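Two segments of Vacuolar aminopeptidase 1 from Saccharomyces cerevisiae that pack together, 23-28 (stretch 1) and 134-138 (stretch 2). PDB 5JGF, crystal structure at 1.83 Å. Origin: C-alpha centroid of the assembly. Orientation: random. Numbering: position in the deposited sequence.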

# COMPACT_ATOMS: atom_id res chain seq x y z
N PRO D 23 -0.97 49.65 5.87
CA PRO D 23 -0.73 48.20 5.89
C PRO D 23 -1.47 47.33 6.90
O PRO D 23 -1.80 46.19 6.60
CB PRO D 23 0.78 48.12 6.05
CG PRO D 23 1.07 49.30 6.93
CD PRO D 23 0.24 50.38 6.28
N THR D 24 -1.72 47.86 8.10
CA THR D 24 -2.40 47.07 9.12
C THR D 24 -3.84 47.52 9.34
O THR D 24 -4.23 48.61 8.91
CB THR D 24 -1.67 47.14 10.48
OG1 THR D 24 -1.91 48.42 11.08
CG2 THR D 24 -0.17 46.95 10.28
N THR D 25 -4.63 46.68 10.00
CA THR D 25 -6.02 47.01 10.27
C THR D 25 -6.10 48.34 11.03
O THR D 25 -6.97 49.17 10.77
CB THR D 25 -6.70 45.90 11.09
OG1 THR D 25 -6.52 44.64 10.41
CG2 THR D 25 -8.19 46.17 11.24
N TYR D 26 -5.18 48.54 11.97
CA TYR D 26 -5.14 49.78 12.74
C TYR D 26 -5.01 51.00 11.83
O TYR D 26 -5.71 52.00 12.03
CB TYR D 26 -3.97 49.77 13.72
CG TYR D 26 -4.11 48.76 14.83
CD1 TYR D 26 -5.09 48.91 15.82
CD2 TYR D 26 -3.26 47.66 14.90
CE1 TYR D 26 -5.22 47.98 16.85
CE2 TYR D 26 -3.38 46.72 15.93
CZ TYR D 26 -4.36 46.89 16.89
OH TYR D 26 -4.48 45.96 17.90
N HIS D 27 -4.11 50.93 10.85
CA HIS D 27 -3.91 52.05 9.93
C HIS D 27 -5.15 52.29 9.08
O HIS D 27 -5.54 53.43 8.85
CB HIS D 27 -2.73 51.81 8.97
CG HIS D 27 -1.39 51.79 9.65
ND1 HIS D 27 -0.82 50.63 10.13
CD2 HIS D 27 -0.52 52.79 9.93
CE1 HIS D 27 0.35 50.92 10.68
NE2 HIS D 27 0.56 52.22 10.57
N VAL D 28 -5.76 51.21 8.61
CA VAL D 28 -6.96 51.30 7.78
C VAL D 28 -8.10 52.02 8.50
O VAL D 28 -8.75 52.90 7.93
CB VAL D 28 -7.43 49.89 7.34
CG1 VAL D 28 -8.79 49.98 6.65
CG2 VAL D 28 -6.40 49.29 6.39
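Stretch 2 (134-138) IGGRL

Stretch 2 is a length of β-strand, I134 to L138, running extended past the start of a helix whose first turn is T25 to V28. The strand enters near T24 and leaves past the ring of Y26. T24 and G136 mark the register, their CA atoms 5.9 Å apart. No hydrogen bond joins the two segments directly, so the contact rests on shape and carbon packing, with a water at one end; together they bury 242 Å².

Y26 covers the most surface on the helix side and R137 the most on the strand side, and they meet each other. The CA-to-CB bond of Y26 points toward the strand, and with chi1 in m the ring lies with one face under R137 CB. The arginine, whose CA-to-CB bond also points toward its partner, places R137 CB 3.6 Å from the centroid of the Y26 ring, 12° off the ring normal, a CH-pi contact. Its chain then runs fully extended, all four chi angles near 180°, so that R137 CD reaches 3.6 Å from Y26 CE1. The rule to read here is that an arginine can pack through its aliphatic part, while its polar end is served separately. A water completes the pair: it donates to Y26 OH at 2.8 Å and accepts a weak hydrogen bond from R137 NH2 at 2.7 Å. Tyrosine hydroxyl and guanidinium are thus linked beyond the packed carbons.

G136 is the third large contributor, and it contributes backbone alone. Its phi/psi of 147/-156 would jam a CB against the carbonyl oxygen of G135, so the conformation itself calls for glycine. Its main chain lies against two side chains of the helix: G136 C is 4.4 Å from Y26 CD2, and G136 N lies 3.8 Å from H27 CE1, at the edge of the imidazole and near its plane. G135 before it is also bare, and the T24 methyl packs on this glycine pair, with T24 CG2 3.6 Å from G135 O and 3.9 Å from G136 N.

T24 holds the N-cap position, and the helix begins right after it, with V28 N donating to T24 O at 3.0 Å. With the chi1 of T24 in p, T24 OG1 and H27 ND1 share a hydrogen bond of 2.6 Å while T24 CG2 meets the strand. H27 starts sideways from its CA, yet its ring end comes nearer the glycines. The design lesson is economical: a bare stretch of strand receives the capping turn, and one arginine lies over a face of the tyrosine ring.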

# COMPACT_ATOMS: atom_id res chain seq x y z
N ILE D 134 7.29 46.04 8.74
CA ILE D 134 6.68 45.78 10.04
C ILE D 134 5.88 47.02 10.44
O ILE D 134 6.26 48.14 10.12
CB ILE D 134 7.75 45.46 11.11
CG1 ILE D 134 7.07 45.07 12.42
CG2 ILE D 134 8.69 46.66 11.30
CD1 ILE D 134 8.02 44.45 13.45
N GLY D 135 4.76 46.80 11.11
CA GLY D 135 3.94 47.94 11.51
C GLY D 135 2.80 47.52 12.40
O GLY D 135 2.52 46.33 12.55
N GLY D 136 2.13 48.50 12.99
CA GLY D 136 1.02 48.17 13.86
C GLY D 136 0.88 49.14 15.01
O GLY D 136 1.35 50.28 14.95
N ARG D 137 0.24 48.67 16.07
CA ARG D 137 -0.02 49.48 17.25
C ARG D 137 0.96 49.27 18.40
O ARG D 137 1.28 48.14 18.76
CB ARG D 137 -1.44 49.19 17.74
CG ARG D 137 -1.91 50.05 18.90
CD ARG D 137 -3.30 49.63 19.34
NE ARG D 137 -3.93 50.65 20.17
CZ ARG D 137 -5.15 50.54 20.69
NH1 ARG D 137 -5.64 51.52 21.43
NH2 ARG D 137 -5.87 49.45 20.48
N LEU D 138 1.43 50.38 18.96
CA LEU D 138 2.33 50.33 20.11
C LEU D 138 1.60 50.98 21.27
O LEU D 138 0.95 52.01 21.09
CB LEU D 138 3.61 51.13 19.85
CG LEU D 138 4.60 50.71 18.77
CD1 LEU D 138 5.83 51.61 18.87
CD2 LEU D 138 4.99 49.25 18.94
O HOH W 1 -6.33 46.84 19.80